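Local coordinates for putative nisin-resistance protein (Streptococcus agalactiae 515, PDB 4Y68) that probably confers resistance to the lantibiotic nisin as a lipoprotein peptidase of family S41, recognising the lantibiotic and cleaving it, at residues Val43-Gln51 and His183-Lys191; Ser138-Met146 and Pro167-Ile175. One frame throughout, in Å; residues are numbered along the deposited sequence.

Interaction 1: Val43-Gln51 and His183-Lys191; sequences VEQRGLYSQ and HYTDKYGNK
Glu44 opens the contact by turning its backbone carbonyl to the ammonium of Lys187, a case of a lysine from the turn of a beta-hairpin reaching into the backbone carbonyls where helix 32-46 gives way to the following turn. The hairpin joins strands 180-185 and 191-195 through a type I turn, Asp186 to Gly189. The bond from Lys187 NZ to Glu44 O measures 2.8 Å, while the carboxylate of Glu44 turns elsewhere, to Arg59 and Trp55. One residue on, Gln45 O accepts from Tyr188 OH at 2.8 Å, lying at the edge of the ring and in its plane; a water bridges the same hydroxyl to Glu44 O. Arg46 folds back through bends at chi2 (-69°) and chi3 (-57°), which brings NH1 to Asp186 OD2 in a salt bridge of 3.2 Å. The carboxylate oxygen lies in the guanidinium plane but is itself met from above the carboxylate plane, while Asn190 ND2 uses its syn lone pair; NH2 of Arg46 pairs with Glu258. Gly47 O receives a second bond from Lys187 NZ, 2.9 Å long and in the carbonyl plane. Leu48 adds a looser van der Waals touch, its CD2 methyl resting near Lys187 N. Ser50 OG lies 2.8 Å from Lys187 NZ, and Gln51 OE1 takes a weak bond from the ammonium while Gln51 NE2 binds Leu48 O at 2.9 Å, almost straight at 174°.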
ATOM      1  N   VAL A  43      -3.574   0.025 -19.449  1.00 21.00           N
ATOM      2  CA  VAL A  43      -3.760  -1.314 -18.926  1.00 20.14           C
ATOM      3  C   VAL A  43      -2.914  -2.284 -19.721  1.00 22.00           C
ATOM      4  O   VAL A  43      -2.171  -3.084 -19.140  1.00 21.38           O
ATOM      5  CB  VAL A  43      -5.235  -1.727 -18.957  1.00 21.33           C
ATOM      6  CG1 VAL A  43      -5.379  -3.219 -18.641  1.00 22.38           C
ATOM      7  CG2 VAL A  43      -6.023  -0.880 -17.976  1.00 15.04           C
ATOM      8  N   GLU A  44      -2.985  -2.188 -21.049  1.00 22.32           N
ATOM      9  CA  GLU A  44      -2.170  -3.053 -21.885  1.00 24.10           C
ATOM     10  C   GLU A  44      -0.663  -2.795 -21.659  1.00 23.83           C
ATOM     11  O   GLU A  44       0.151  -3.732 -21.633  1.00 23.06           O
ATOM     12  CB  GLU A  44      -2.533  -2.893 -23.376  1.00 25.85           C
ATOM     13  CG  GLU A  44      -1.639  -3.725 -24.280  1.00 27.42           C
ATOM     14  CD  GLU A  44      -2.311  -4.261 -25.560  1.00 41.39           C
ATOM     15  OE1 GLU A  44      -3.569  -4.319 -25.683  1.00 36.53           O
ATOM     16  OE2 GLU A  44      -1.544  -4.658 -26.463  1.00 54.96           O
ATOM     17  N   GLN A  45      -0.289  -1.539 -21.466  1.00 22.74           N
ATOM     18  CA  GLN A  45       1.134  -1.195 -21.374  1.00 20.41           C
ATOM     19  C   GLN A  45       1.799  -1.719 -20.084  1.00 24.17           C
ATOM     20  O   GLN A  45       2.983  -2.074 -20.097  1.00 24.52           O
ATOM     21  CB  GLN A  45       1.324   0.337 -21.491  1.00 21.15           C
ATOM     22  CG  GLN A  45       2.780   0.838 -21.248  1.00 32.68           C
ATOM     23  CD  GLN A  45       2.930   2.386 -21.190  1.00 41.09           C
ATOM     24  OE1 GLN A  45       2.353   3.058 -20.328  1.00 37.68           O
ATOM     25  NE2 GLN A  45       3.715   2.940 -22.115  1.00 44.86           N
ATOM     26  N   ARG A  46       1.060  -1.782 -18.975  1.00 22.56           N
ATOM     27  CA  ARG A  46       1.708  -2.048 -17.682  1.00 25.69           C
ATOM     28  C   ARG A  46       1.042  -3.130 -16.824  1.00 21.52           C
ATOM     29  O   ARG A  46       1.672  -3.664 -15.902  1.00 21.11           O
ATOM     30  CB  ARG A  46       1.796  -0.753 -16.860  1.00 23.13           C
ATOM     31  CG  ARG A  46       2.658   0.369 -17.457  1.00 24.82           C
ATOM     32  CD  ARG A  46       4.161   0.015 -17.437  1.00 29.29           C
ATOM     33  NE  ARG A  46       4.662  -0.286 -16.086  1.00 31.24           N
ATOM     34  CZ  ARG A  46       5.722  -1.053 -15.826  1.00 30.21           C
ATOM     35  NH1 ARG A  46       6.395  -1.620 -16.827  1.00 28.39           N
ATOM     36  NH2 ARG A  46       6.101  -1.273 -14.562  1.00 26.65           N
ATOM     37  N   GLY A  47      -0.219  -3.444 -17.112  1.00 20.99           N
ATOM     38  CA  GLY A  47      -0.958  -4.428 -16.329  1.00 18.72           C
ATOM     39  C   GLY A  47      -0.304  -5.794 -16.408  1.00 21.90           C
ATOM     40  O   GLY A  47       0.211  -6.169 -17.459  1.00 21.91           O
ATOM     41  N   LEU A  48      -0.321  -6.547 -15.313  1.00 21.08           N
ATOM     42  CA  LEU A  48       0.370  -7.841 -15.280  1.00 26.39           C
ATOM     43  C   LEU A  48      -0.175  -8.880 -16.255  1.00 26.13           C
ATOM     44  O   LEU A  48       0.589  -9.703 -16.753  1.00 23.13           O
ATOM     45  CB  LEU A  48       0.330  -8.435 -13.872  1.00 24.73           C
ATOM     46  CG  LEU A  48       1.235  -7.750 -12.849  1.00 24.75           C
ATOM     47  CD1 LEU A  48       0.922  -8.308 -11.492  1.00 24.56           C
ATOM     48  CD2 LEU A  48       2.702  -8.005 -13.200  1.00 26.28           C
ATOM     49  N   TYR A  49      -1.484  -8.816 -16.517  1.00 23.33           N
ATOM     50  CA  TYR A  49      -2.239  -9.878 -17.174  1.00 24.55           C
ATOM     51  C   TYR A  49      -2.804  -9.474 -18.538  1.00 28.23           C
ATOM     52  O   TYR A  49      -3.551 -10.228 -19.152  1.00 28.56           O
ATOM     53  CB  TYR A  49      -3.393 -10.322 -16.267  1.00 22.50           C
ATOM     54  CG  TYR A  49      -2.924 -10.599 -14.873  1.00 24.72           C
ATOM     55  CD1 TYR A  49      -3.305  -9.788 -13.818  1.00 22.21           C
ATOM     56  CD2 TYR A  49      -2.060 -11.671 -14.614  1.00 26.93           C
ATOM     57  CE1 TYR A  49      -2.853 -10.046 -12.520  1.00 27.27           C
ATOM     58  CE2 TYR A  49      -1.600 -11.932 -13.333  1.00 24.09           C
ATOM     59  CZ  TYR A  49      -2.005 -11.116 -12.292  1.00 23.11           C
ATOM     60  OH  TYR A  49      -1.550 -11.372 -11.036  1.00 25.82           O
ATOM     61  N   SER A  50      -2.427  -8.295 -19.013  1.00 25.87           N
ATOM     62  CA  SER A  50      -3.086  -7.708 -20.161  1.00 23.55           C
ATOM     63  C   SER A  50      -2.394  -8.096 -21.466  1.00 25.10           C
ATOM     64  O   SER A  50      -1.902  -7.244 -22.200  1.00 24.78           O
ATOM     65  CB  SER A  50      -3.128  -6.192 -19.991  1.00 21.87           C
ATOM     66  OG  SER A  50      -1.821  -5.693 -19.752  1.00 24.83           O
ATOM     67  N   GLN A  51      -2.330  -9.396 -21.729  1.00 27.35           N
ATOM     68  CA  GLN A  51      -1.812  -9.901 -23.001  1.00 30.69           C
ATOM     69  C   GLN A  51      -2.484 -11.227 -23.318  1.00 30.11           C
ATOM     70  O   GLN A  51      -2.956 -11.902 -22.419  1.00 29.36           O
ATOM     71  CB  GLN A  51      -0.282 -10.075 -22.969  1.00 29.46           C
ATOM     72  CG  GLN A  51       0.259 -10.957 -21.834  1.00 25.80           C
ATOM     73  CD  GLN A  51       0.421 -10.186 -20.533  1.00 31.65           C
ATOM     74  OE1 GLN A  51       0.667  -8.979 -20.541  1.00 29.44           O
ATOM     75  NE2 GLN A  51       0.272 -10.877 -19.408  1.00 29.43           N
ATOM     76  N   HIS A 183      11.100  -6.458  -2.875  1.00 24.96           N
ATOM     77  CA  HIS A 183      11.329  -6.364  -4.336  1.00 23.38           C
ATOM     78  C   HIS A 183      10.025  -6.428  -5.130  1.00 22.55           C
ATOM     79  O   HIS A 183       9.000  -6.886  -4.632  1.00 23.68           O
ATOM     80  CB  HIS A 183      12.234  -7.494  -4.830  1.00 23.95           C
ATOM     81  CG  HIS A 183      13.433  -7.726  -3.975  1.00 25.12           C
ATOM     82  ND1 HIS A 183      14.597  -7.004  -4.114  1.00 29.50           N
ATOM     83  CD2 HIS A 183      13.659  -8.621  -2.987  1.00 27.04           C
ATOM     84  CE1 HIS A 183      15.486  -7.436  -3.240  1.00 30.13           C
ATOM     85  NE2 HIS A 183      14.942  -8.418  -2.543  1.00 30.21           N
ATOM     86  N   TYR A 184      10.063  -5.997  -6.382  1.00 24.90           N
ATOM     87  CA  TYR A 184       8.904  -6.194  -7.232  1.00 23.45           C
ATOM     88  C   TYR A 184       9.347  -6.322  -8.691  1.00 25.03           C
ATOM     89  O   TYR A 184      10.321  -5.699  -9.121  1.00 27.54           O
ATOM     90  CB  TYR A 184       7.876  -5.060  -7.033  1.00 21.51           C
ATOM     91  CG  TYR A 184       8.361  -3.683  -7.402  1.00 22.81           C
ATOM     92  CD1 TYR A 184       9.297  -3.011  -6.612  1.00 28.85           C
ATOM     93  CD2 TYR A 184       7.879  -3.041  -8.536  1.00 27.92           C
ATOM     94  CE1 TYR A 184       9.747  -1.727  -6.957  1.00 28.25           C
ATOM     95  CE2 TYR A 184       8.316  -1.776  -8.889  1.00 31.91           C
ATOM     96  CZ  TYR A 184       9.252  -1.123  -8.103  1.00 29.07           C
ATOM     97  OH  TYR A 184       9.671   0.133  -8.463  1.00 33.22           O
ATOM     98  N   THR A 185       8.641  -7.157  -9.444  1.00 23.80           N
ATOM     99  CA  THR A 185       8.980  -7.423 -10.843  1.00 25.92           C
ATOM    100  C   THR A 185       7.809  -7.123 -11.771  1.00 22.55           C
ATOM    101  O   THR A 185       6.693  -7.533 -11.472  1.00 22.67           O
ATOM    102  CB  THR A 185       9.396  -8.901 -11.021  1.00 26.51           C
ATOM    103  OG1 THR A 185      10.456  -9.200 -10.111  1.00 26.17           O
ATOM    104  CG2 THR A 185       9.821  -9.204 -12.482  1.00 26.14           C
ATOM    105  N   ASP A 186       8.045  -6.432 -12.888  1.00 23.19           N
ATOM    106  CA  ASP A 186       6.931  -6.087 -13.786  1.00 24.37           C
ATOM    107  C   ASP A 186       6.675  -7.153 -14.862  1.00 24.67           C
ATOM    108  O   ASP A 186       7.345  -8.178 -14.899  1.00 25.65           O
ATOM    109  CB  ASP A 186       7.148  -4.713 -14.446  1.00 23.84           C
ATOM    110  CG  ASP A 186       8.305  -4.673 -15.443  1.00 27.28           C
ATOM    111  OD1 ASP A 186       8.823  -5.716 -15.907  1.00 27.96           O
ATOM    112  OD2 ASP A 186       8.688  -3.536 -15.789  1.00 33.03           O
ATOM    113  N   LYS A 187       5.710  -6.908 -15.737  1.00 26.92           N
ATOM    114  CA  LYS A 187       5.361  -7.893 -16.773  1.00 30.35           C
ATOM    115  C   LYS A 187       6.505  -8.126 -17.759  1.00 27.49           C
ATOM    116  O   LYS A 187       6.551  -9.166 -18.408  1.00 32.58           O
ATOM    117  CB  LYS A 187       4.098  -7.459 -17.535  1.00 31.01           C
ATOM    118  CG  LYS A 187       4.305  -6.214 -18.372  1.00 29.60           C
ATOM    119  CD  LYS A 187       2.986  -5.634 -18.922  1.00 27.14           C
ATOM    120  CE  LYS A 187       2.270  -6.607 -19.838  1.00 26.83           C
ATOM    121  NZ  LYS A 187       0.908  -6.075 -20.234  1.00 25.29           N
ATOM    122  N   TYR A 188       7.439  -7.178 -17.866  1.00 26.97           N
ATOM    123  CA  TYR A 188       8.567  -7.337 -18.784  1.00 23.43           C
ATOM    124  C   TYR A 188       9.763  -8.025 -18.107  1.00 27.49           C
ATOM    125  O   TYR A 188      10.833  -8.169 -18.690  1.00 27.18           O
ATOM    126  CB  TYR A 188       8.955  -5.976 -19.381  1.00 22.90           C
ATOM    127  CG  TYR A 188       7.757  -5.343 -20.067  1.00 28.29           C
ATOM    128  CD1 TYR A 188       7.341  -5.774 -21.334  1.00 28.18           C
ATOM    129  CD2 TYR A 188       7.008  -4.364 -19.433  1.00 22.32           C
ATOM    130  CE1 TYR A 188       6.213  -5.215 -21.961  1.00 24.80           C
ATOM    131  CE2 TYR A 188       5.880  -3.813 -20.038  1.00 25.03           C
ATOM    132  CZ  TYR A 188       5.487  -4.233 -21.306  1.00 29.78           C
ATOM    133  OH  TYR A 188       4.355  -3.691 -21.905  1.00 25.28           O
ATOM    134  N   GLY A 189       9.565  -8.482 -16.878  1.00 27.56           N
ATOM    135  CA  GLY A 189      10.629  -9.166 -16.167  1.00 27.53           C
ATOM    136  C   GLY A 189      11.665  -8.249 -15.539  1.00 26.28           C
ATOM    137  O   GLY A 189      12.694  -8.721 -15.097  1.00 27.72           O
ATOM    138  N   ASN A 190      11.400  -6.944 -15.515  1.00 27.37           N
ATOM    139  CA  ASN A 190      12.249  -5.976 -14.809  1.00 28.47           C
ATOM    140  C   ASN A 190      12.079  -6.094 -13.292  1.00 28.93           C
ATOM    141  O   ASN A 190      11.006  -5.801 -12.754  1.00 24.10           O
ATOM    142  CB  ASN A 190      11.919  -4.540 -15.235  1.00 30.84           C
ATOM    143  CG  ASN A 190      12.085  -4.322 -16.732  1.00 32.54           C
ATOM    144  OD1 ASN A 190      13.126  -4.654 -17.294  1.00 40.57           O
ATOM    145  ND2 ASN A 190      11.058  -3.766 -17.385  1.00 26.94           N
ATOM    146  N   LYS A 191      13.137  -6.514 -12.606  1.00 29.58           N
ATOM    147  CA  LYS A 191      13.108  -6.598 -11.156  1.00 27.91           C
ATOM    148  C   LYS A 191      13.633  -5.320 -10.514  1.00 31.84           C
ATOM    149  O   LYS A 191      14.713  -4.836 -10.842  1.00 35.19           O
ATOM    150  CB  LYS A 191      13.911  -7.796 -10.660  1.00 28.72           C
ATOM    151  CG  LYS A 191      13.705  -8.065  -9.171  1.00 36.34           C
ATOM    152  CD  LYS A 191      14.541  -9.243  -8.693  1.00 41.34           C
ATOM    153  CE  LYS A 191      14.255  -9.522  -7.236  1.00 41.83           C
ATOM    154  NZ  LYS A 191      15.140 -10.598  -6.727  1.00 43.89           N
TER
HETATM  155  O   HOH W   1       2.560  -4.632 -23.676  1.00 33.60           O
HETATM  156  O   HOH W   2       4.231  -4.566 -15.486  1.00 28.58           O
HETATM  157  O   HOH W   3       8.264  -1.960 -12.722  1.00 35.13           O

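Interaction 2: Ser138-Met146 and Pro167-Ile175; sequences SGKLQNILM and PMIGGLASI
Leu145 and Gly171 meet where the end of helix 165-171 runs beside helix 131-147, and together with Ser174 they account for much of the buried surface. The short axes approach to 8.3 Å and cross at -21°, a nearly parallel pairing in which glycine lets one backbone settle against the other. Gly171 lies with its CA 3.6 Å from Ser138 O, so close that main chain packs on main chain, and CB of Leu141 rests on the carbonyl Gly171 O. That carbonyl also has CD1 of Leu145 against it, yet it is not left to apolar neighbours: a water donates to Gly171 O at 2.6 Å and to Gln142 OE1, and accepts from Ser174 N. The water thus joins the carbonyl at the helix end to the next turn and to the neighbouring helix. Gln142 reaches it because CG stands anti to the backbone N (chi1 176°) and the chain then bends at chi2.

Leu145 drives its CD1 branch into the corner made as the chain leaves the helix. There it touches Leu172 CD2 at 4.1 Å and Ile175 CD1 at 4.0 Å; Leu141 meets the same Leu172 methyl with its own CD2, the two leucines crossing at a slant.

Ser174 meets the later part of segment 138-146, its OG 3.5 Å from Leu145 CB, while Met146 SD packs on Ser174 CB. Beyond the pair, Leu141 and Leu145 also press on Ile121 of strand 118-122, in the mixed sheet, and Leu172 reaches Thr233 of helix 229-235. The same two leucines of helix 131-147 thus serve both that sheet and segment 167-175.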
ATOM      1  N   SER A 138       3.466  10.679   9.915  1.00 26.85           N
ATOM      2  CA  SER A 138       4.793  10.129  10.186  1.00 23.21           C
ATOM      3  C   SER A 138       5.420  10.752  11.433  1.00 25.76           C
ATOM      4  O   SER A 138       6.071  10.053  12.208  1.00 28.54           O
ATOM      5  CB  SER A 138       5.722  10.306   8.978  1.00 24.21           C
ATOM      6  OG  SER A 138       5.882  11.677   8.594  1.00 28.31           O
ATOM      7  N   GLY A 139       5.220  12.052  11.631  1.00 28.72           N
ATOM      8  CA  GLY A 139       5.782  12.752  12.788  1.00 26.42           C
ATOM      9  C   GLY A 139       5.283  12.193  14.106  1.00 27.45           C
ATOM     10  O   GLY A 139       6.044  11.984  15.055  1.00 32.42           O
ATOM     11  N   LYS A 140       3.985  11.928  14.155  1.00 31.99           N
ATOM     12  CA  LYS A 140       3.373  11.291  15.312  1.00 30.84           C
ATOM     13  C   LYS A 140       4.053   9.947  15.623  1.00 28.22           C
ATOM     14  O   LYS A 140       4.296   9.616  16.783  1.00 35.44           O
ATOM     15  CB  LYS A 140       1.872  11.105  15.051  1.00 35.28           C
ATOM     16  CG  LYS A 140       0.940  11.612  16.135  1.00 38.10           C
ATOM     17  CD  LYS A 140       0.471  10.463  17.021  1.00 39.47           C
ATOM     18  CE  LYS A 140      -0.656  10.892  17.973  1.00 43.71           C
ATOM     19  NZ  LYS A 140      -1.980  11.156  17.294  1.00 39.45           N
ATOM     20  N   LEU A 141       4.364   9.168  14.591  1.00 26.63           N
ATOM     21  CA  LEU A 141       5.002   7.878  14.794  1.00 22.88           C
ATOM     22  C   LEU A 141       6.437   8.068  15.269  1.00 27.09           C
ATOM     23  O   LEU A 141       6.864   7.479  16.263  1.00 28.24           O
ATOM     24  CB  LEU A 141       4.976   7.048  13.508  1.00 25.97           C
ATOM     25  CG  LEU A 141       3.695   6.246  13.312  1.00 30.84           C
ATOM     26  CD1 LEU A 141       3.590   5.709  11.906  1.00 26.70           C
ATOM     27  CD2 LEU A 141       3.658   5.106  14.313  1.00 26.33           C
ATOM     28  N   GLN A 142       7.175   8.887  14.530  1.00 26.25           N
ATOM     29  CA  GLN A 142       8.537   9.240  14.881  1.00 26.67           C
ATOM     30  C   GLN A 142       8.626   9.656  16.363  1.00 30.95           C
ATOM     31  O   GLN A 142       9.447   9.130  17.108  1.00 36.65           O
ATOM     32  CB  GLN A 142       9.022  10.355  13.961  1.00 27.48           C
ATOM     33  CG  GLN A 142      10.397  10.898  14.259  1.00 32.98           C
ATOM     34  CD  GLN A 142      11.491  10.138  13.565  1.00 40.02           C
ATOM     35  OE1 GLN A 142      11.551   8.902  13.611  1.00 45.24           O
ATOM     36  NE2 GLN A 142      12.374  10.870  12.906  1.00 40.54           N
ATOM     37  N   ASN A 143       7.759  10.565  16.802  1.00 32.45           N
ATOM     38  CA  ASN A 143       7.824  11.017  18.189  1.00 34.12           C
ATOM     39  C   ASN A 143       7.656   9.879  19.166  1.00 35.26           C
ATOM     40  O   ASN A 143       8.404   9.776  20.136  1.00 39.68           O
ATOM     41  CB  ASN A 143       6.779  12.076  18.500  1.00 32.83           C
ATOM     42  CG  ASN A 143       6.747  12.419  19.989  1.00 47.78           C
ATOM     43  OD1 ASN A 143       6.096  11.736  20.786  1.00 43.64           O
ATOM     44  ND2 ASN A 143       7.486  13.457  20.375  1.00 49.26           N
ATOM     45  N   ILE A 144       6.679   9.022  18.906  1.00 34.21           N
ATOM     46  CA  ILE A 144       6.427   7.893  19.788  1.00 34.35           C
ATOM     47  C   ILE A 144       7.639   7.001  19.897  1.00 36.24           C
ATOM     48  O   ILE A 144       8.026   6.622  20.993  1.00 34.54           O
ATOM     49  CB  ILE A 144       5.239   7.044  19.319  1.00 29.77           C
ATOM     50  CG1 ILE A 144       3.933   7.835  19.498  1.00 32.00           C
ATOM     51  CG2 ILE A 144       5.227   5.703  20.081  1.00 28.85           C
ATOM     52  CD1 ILE A 144       2.715   7.148  18.912  1.00 29.28           C
ATOM     53  N   LEU A 145       8.240   6.683  18.750  1.00 35.00           N
ATOM     54  CA  LEU A 145       9.333   5.717  18.697  1.00 33.18           C
ATOM     55  C   LEU A 145      10.644   6.302  19.224  1.00 34.79           C
ATOM     56  O   LEU A 145      11.428   5.584  19.832  1.00 36.13           O
ATOM     57  CB  LEU A 145       9.532   5.206  17.262  1.00 29.47           C
ATOM     58  CG  LEU A 145       8.422   4.313  16.684  1.00 32.71           C
ATOM     59  CD1 LEU A 145       8.622   4.034  15.196  1.00 24.92           C
ATOM     60  CD2 LEU A 145       8.324   3.014  17.448  1.00 26.07           C
ATOM     61  N   MET A 146      10.866   7.599  19.003  1.00 37.97           N
ATOM     62  CA  MET A 146      12.144   8.230  19.354  1.00 42.94           C
ATOM     63  C   MET A 146      12.167   8.868  20.762  1.00 45.44           C
ATOM     64  O   MET A 146      13.203   8.861  21.428  1.00 48.36           O
ATOM     65  CB  MET A 146      12.521   9.289  18.304  1.00 36.53           C
ATOM     66  CG  MET A 146      12.897   8.724  16.906  1.00 42.72           C
ATOM     67  SD  MET A 146      14.346   7.626  16.825  1.00 51.29           S
ATOM     68  CE  MET A 146      15.644   8.670  17.494  1.00 43.58           C
ATOM     69  N   PRO A 167       4.098   7.939   4.389  1.00 23.34           N
ATOM     70  CA  PRO A 167       3.991   8.204   5.832  1.00 22.42           C
ATOM     71  C   PRO A 167       4.041   6.938   6.703  1.00 26.51           C
ATOM     72  O   PRO A 167       4.462   6.988   7.875  1.00 21.67           O
ATOM     73  CB  PRO A 167       2.626   8.891   5.956  1.00 27.08           C
ATOM     74  CG  PRO A 167       1.894   8.569   4.672  1.00 23.26           C
ATOM     75  CD  PRO A 167       2.946   8.464   3.639  1.00 19.99           C
ATOM     76  N   MET A 168       3.609   5.807   6.146  1.00 25.08           N
ATOM     77  CA  MET A 168       3.652   4.538   6.877  1.00 27.45           C
ATOM     78  C   MET A 168       5.076   4.050   7.057  1.00 24.90           C
ATOM     79  O   MET A 168       5.526   3.789   8.181  1.00 28.62           O
ATOM     80  CB  MET A 168       2.826   3.458   6.162  1.00 23.84           C
ATOM     81  CG  MET A 168       1.359   3.723   6.210  1.00 26.25           C
ATOM     82  SD  MET A 168       0.371   2.341   5.636  1.00 24.82           S
ATOM     83  CE  MET A 168      -1.064   3.309   5.188  1.00 18.21           C
ATOM     84  N   ILE A 169       5.793   3.911   5.950  1.00 25.78           N
ATOM     85  CA  ILE A 169       7.163   3.450   6.045  1.00 24.47           C
ATOM     86  C   ILE A 169       7.985   4.519   6.739  1.00 23.54           C
ATOM     87  O   ILE A 169       8.777   4.216   7.619  1.00 28.40           O
ATOM     88  CB  ILE A 169       7.786   3.138   4.670  1.00 22.17           C
ATOM     89  CG1 ILE A 169       7.110   1.925   4.027  1.00 21.40           C
ATOM     90  CG2 ILE A 169       9.277   2.860   4.841  1.00 20.44           C
ATOM     91  CD1 ILE A 169       7.232   0.652   4.823  1.00 22.28           C
ATOM     92  N   GLY A 170       7.789   5.768   6.339  1.00 20.44           N
ATOM     93  CA  GLY A 170       8.514   6.887   6.923  1.00 29.84           C
ATOM     94  C   GLY A 170       8.439   7.026   8.444  1.00 29.42           C
ATOM     95  O   GLY A 170       9.453   7.213   9.116  1.00 31.68           O
ATOM     96  N   GLY A 171       7.239   6.931   8.995  1.00 25.08           N
ATOM     97  CA  GLY A 171       7.069   7.062  10.425  1.00 24.16           C
ATOM     98  C   GLY A 171       7.762   5.935  11.169  1.00 25.42           C
ATOM     99  O   GLY A 171       8.176   6.101  12.311  1.00 31.90           O
ATOM    100  N   LEU A 172       7.901   4.790  10.515  1.00 24.88           N
ATOM    101  CA  LEU A 172       8.502   3.619  11.141  1.00 24.40           C
ATOM    102  C   LEU A 172       9.990   3.502  10.820  1.00 25.48           C
ATOM    103  O   LEU A 172      10.613   2.464  11.090  1.00 22.97           O
ATOM    104  CB  LEU A 172       7.769   2.353  10.700  1.00 18.16           C
ATOM    105  CG  LEU A 172       6.266   2.363  11.031  1.00 24.03           C
ATOM    106  CD1 LEU A 172       5.481   1.262  10.317  1.00 22.70           C
ATOM    107  CD2 LEU A 172       6.031   2.281  12.539  1.00 20.69           C
ATOM    108  N   ALA A 173      10.556   4.573  10.269  1.00 25.17           N
ATOM    109  CA  ALA A 173      11.927   4.548   9.754  1.00 26.18           C
ATOM    110  C   ALA A 173      12.914   4.123  10.821  1.00 26.44           C
ATOM    111  O   ALA A 173      13.818   3.340  10.555  1.00 25.66           O
ATOM    112  CB  ALA A 173      12.325   5.913   9.189  1.00 22.81           C
ATOM    113  N   SER A 174      12.733   4.631  12.034  1.00 28.69           N
ATOM    114  CA  SER A 174      13.670   4.354  13.116  1.00 26.48           C
ATOM    115  C   SER A 174      13.764   2.869  13.476  1.00 28.57           C
ATOM    116  O   SER A 174      14.746   2.445  14.109  1.00 29.41           O
ATOM    117  CB  SER A 174      13.291   5.176  14.373  1.00 31.75           C
ATOM    118  OG  SER A 174      12.267   4.540  15.134  1.00 26.34           O
ATOM    119  N   ILE A 175      12.764   2.068  13.099  1.00 24.30           N
ATOM    120  CA  ILE A 175      12.840   0.632  13.394  1.00 24.49           C
ATOM    121  C   ILE A 175      12.961  -0.235  12.141  1.00 27.04           C
ATOM    122  O   ILE A 175      12.788  -1.455  12.200  1.00 25.47           O
ATOM    123  CB  ILE A 175      11.626   0.116  14.223  1.00 25.08           C
ATOM    124  CG1 ILE A 175      10.301   0.592  13.638  1.00 24.00           C
ATOM    125  CG2 ILE A 175      11.733   0.549  15.703  1.00 23.70           C
ATOM    126  CD1 ILE A 175       9.099   0.104  14.408  1.00 19.79           C
TER
HETATM  127  O   HOH W   4      10.543   6.158  13.306  1.00 27.45           O

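The two contacts illustrate how one chain can be tied together by quite different means. Their centres are 32 Å apart, on opposite sides of the centre of the chain, and their nearest atoms come no closer than about 11 Å. Along the chain, interaction 2 is nested within the loop closed by interaction 1, and strand 180-185 is the next strand after helix 165-171. Interaction 1 is a polar, partly buried junction that joins the N-terminal helix 32-46 to the hairpin of strands 180-185 and 191-195 in the antiparallel sheet, its segments 132 residues apart. Interaction 2 is a buried, mostly apolar packing of helices beside the mixed sheet.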